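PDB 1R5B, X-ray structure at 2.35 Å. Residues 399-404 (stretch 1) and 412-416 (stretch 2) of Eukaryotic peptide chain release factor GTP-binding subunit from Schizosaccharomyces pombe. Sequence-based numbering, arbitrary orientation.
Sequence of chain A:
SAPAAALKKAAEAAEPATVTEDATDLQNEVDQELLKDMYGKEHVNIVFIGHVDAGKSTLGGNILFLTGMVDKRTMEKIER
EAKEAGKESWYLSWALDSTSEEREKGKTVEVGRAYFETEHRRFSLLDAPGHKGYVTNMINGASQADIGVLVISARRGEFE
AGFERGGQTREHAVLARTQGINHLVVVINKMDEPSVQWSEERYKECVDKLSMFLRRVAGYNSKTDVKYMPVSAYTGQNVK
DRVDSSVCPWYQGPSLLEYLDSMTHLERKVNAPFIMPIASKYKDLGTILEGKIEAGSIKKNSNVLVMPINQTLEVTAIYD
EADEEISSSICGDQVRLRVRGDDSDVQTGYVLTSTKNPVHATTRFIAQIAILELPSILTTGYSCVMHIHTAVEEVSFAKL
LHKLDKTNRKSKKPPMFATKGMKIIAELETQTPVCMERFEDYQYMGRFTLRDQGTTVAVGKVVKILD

Stretch 1 (399-404) KLLHKL
Stretch 2, residues 412-416: KKPPM

The contact between residues 399-404 and 412-416 of this release factor subunit illustrates how two loop segments can pack without a single hydrogen bond between them, relying on van der Waals contact with Pro414 and Pro415 and one CA-H...O contact from Pro414. Neither stretch is a regular helix or strand, and the contact buries 319 Å² in total. The register is set at Leu401 and Pro414, whose CA atoms lie 4.3 Å apart; here the chains pass obliquely, in opposed rather than shared directions. The CA-to-CB bond of Leu401 (phi/psi -118/-50, chi1 -114°, chi2 163°) points away, and its carbonyl makes the contact instead: Leu401 O sits 3.2 Å from Pro414 CA, with an angle of 133° at the hydrogen. Leu401 O is also 3.4 Å from Pro414 N, but a proline nitrogen within a chain has no hydrogen to share, so this is not a hydrogen bond.

On the preceding residue, Leu400 O lies 3.2 Å from Pro414 CB, placing the proline ring beside the backbone of stretch 1. The CA-to-CB bond of Leu400 (-50/118) points toward stretch 2; chi1 -133° and chi2 69° bring Leu400 CD2 to 3.5 Å from Pro415 O and 4.4 Å from Pro415 CB. The leucine thus supplies the apolar partner for a compact ring. Pro415 (-67/160), its CA-to-CB bond toward stretch 1, has the largest covered area, 83 Å²; Pro415 CD lies 4.1 Å from His402 N, and Pro415 CG 4.4 Å from Lys403 CB. Both prolines have C-gamma exo pucker, and Pro414 (-56/117) continues the extended course of Lys413 (-138/117).

Lys403 and Lys413 suit exposed places, meeting the other stretch through aliphatic carbon and backbone respectively. CA-to-CB points away in Lys413 (chi1-chi3 t) and His402 (-138/161, chi1 m), sideways in Lys403 (-109/-67; chi -162°, 149°, 59°, 156°).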

# COMPACT_ATOMS: atom_id res chain seq x y z
N LYS A 399 -28.29 14.59 1.86
CA LYS A 399 -28.36 15.51 0.72
C LYS A 399 -28.01 14.78 -0.58
O LYS A 399 -26.96 15.04 -1.17
CB LYS A 399 -27.41 16.70 0.93
CG LYS A 399 -27.71 17.55 2.16
CD LYS A 399 -26.91 18.85 2.16
CE LYS A 399 -27.29 19.76 3.32
NZ LYS A 399 -26.22 19.83 4.35
N LEU A 400 -28.90 13.87 -1.01
CA LEU A 400 -28.75 13.14 -2.29
C LEU A 400 -28.48 14.15 -3.40
O LEU A 400 -29.30 15.02 -3.67
CB LEU A 400 -30.00 12.30 -2.63
CG LEU A 400 -29.80 10.84 -3.08
CD1 LEU A 400 -29.30 9.99 -1.93
CD2 LEU A 400 -31.06 10.21 -3.65
N LEU A 401 -27.31 14.03 -4.02
CA LEU A 401 -26.76 15.11 -4.85
C LEU A 401 -26.58 14.69 -6.33
O LEU A 401 -27.04 15.41 -7.24
CB LEU A 401 -25.44 15.63 -4.24
CG LEU A 401 -25.39 17.07 -3.70
CD1 LEU A 401 -24.18 17.26 -2.79
CD2 LEU A 401 -25.38 18.10 -4.82
N HIS A 402 -25.94 13.54 -6.58
CA HIS A 402 -25.53 13.14 -7.93
C HIS A 402 -25.76 11.66 -8.30
O HIS A 402 -25.89 10.80 -7.43
CB HIS A 402 -24.06 13.46 -8.11
CG HIS A 402 -23.74 14.92 -8.07
ND1 HIS A 402 -23.64 15.61 -6.88
CD2 HIS A 402 -23.49 15.81 -9.05
CE1 HIS A 402 -23.34 16.87 -7.14
NE2 HIS A 402 -23.24 17.02 -8.45
N LYS A 403 -25.78 11.39 -9.61
CA LYS A 403 -25.96 10.04 -10.19
C LYS A 403 -24.67 9.49 -10.85
O LYS A 403 -24.09 8.52 -10.35
CB LYS A 403 -27.11 10.07 -11.21
CG LYS A 403 -27.70 8.71 -11.56
CD LYS A 403 -29.18 8.82 -11.90
CE LYS A 403 -29.42 9.76 -13.06
NZ LYS A 403 -30.71 9.46 -13.76
N LEU A 404 -24.24 10.10 -11.95
CA LEU A 404 -23.07 9.66 -12.74
C LEU A 404 -23.36 8.45 -13.64
O LEU A 404 -24.22 7.61 -13.33
CB LEU A 404 -21.86 9.32 -11.85
CG LEU A 404 -21.49 10.17 -10.62
CD1 LEU A 404 -21.21 9.27 -9.43
CD2 LEU A 404 -20.27 11.05 -10.90
N LYS A 412 -26.23 16.98 -13.10
CA LYS A 412 -26.77 18.31 -12.83
C LYS A 412 -28.12 18.29 -12.08
O LYS A 412 -28.69 19.35 -11.84
CB LYS A 412 -26.92 19.11 -14.14
CG LYS A 412 -25.62 19.71 -14.68
CD LYS A 412 -25.81 20.27 -16.09
CE LYS A 412 -24.78 21.34 -16.45
NZ LYS A 412 -25.37 22.42 -17.29
N LYS A 413 -28.61 17.11 -11.71
CA LYS A 413 -29.88 16.99 -10.99
C LYS A 413 -29.80 15.97 -9.84
O LYS A 413 -29.55 14.79 -10.09
CB LYS A 413 -31.00 16.61 -11.96
CG LYS A 413 -32.41 16.78 -11.40
CD LYS A 413 -33.44 16.93 -12.51
CE LYS A 413 -34.83 17.22 -11.94
NZ LYS A 413 -35.35 16.11 -11.12
N PRO A 414 -29.98 16.41 -8.60
CA PRO A 414 -30.19 15.50 -7.46
C PRO A 414 -31.37 14.52 -7.63
O PRO A 414 -32.51 14.98 -7.72
CB PRO A 414 -30.45 16.47 -6.30
CG PRO A 414 -29.75 17.72 -6.69
CD PRO A 414 -29.93 17.82 -8.17
N PRO A 415 -31.12 13.20 -7.67
CA PRO A 415 -32.18 12.21 -7.87
C PRO A 415 -33.18 12.11 -6.72
O PRO A 415 -32.87 12.51 -5.60
CB PRO A 415 -31.43 10.87 -8.00
CG PRO A 415 -30.00 11.19 -8.08
CD PRO A 415 -29.79 12.56 -7.54
N MET A 416 -34.36 11.56 -7.01
CA MET A 416 -35.41 11.30 -6.02
C MET A 416 -35.32 9.88 -5.43
O MET A 416 -35.86 9.64 -4.35
CB MET A 416 -36.80 11.54 -6.63
CG MET A 416 -37.42 12.92 -6.33
SD MET A 416 -38.94 12.88 -5.29
CE MET A 416 -38.21 13.06 -3.63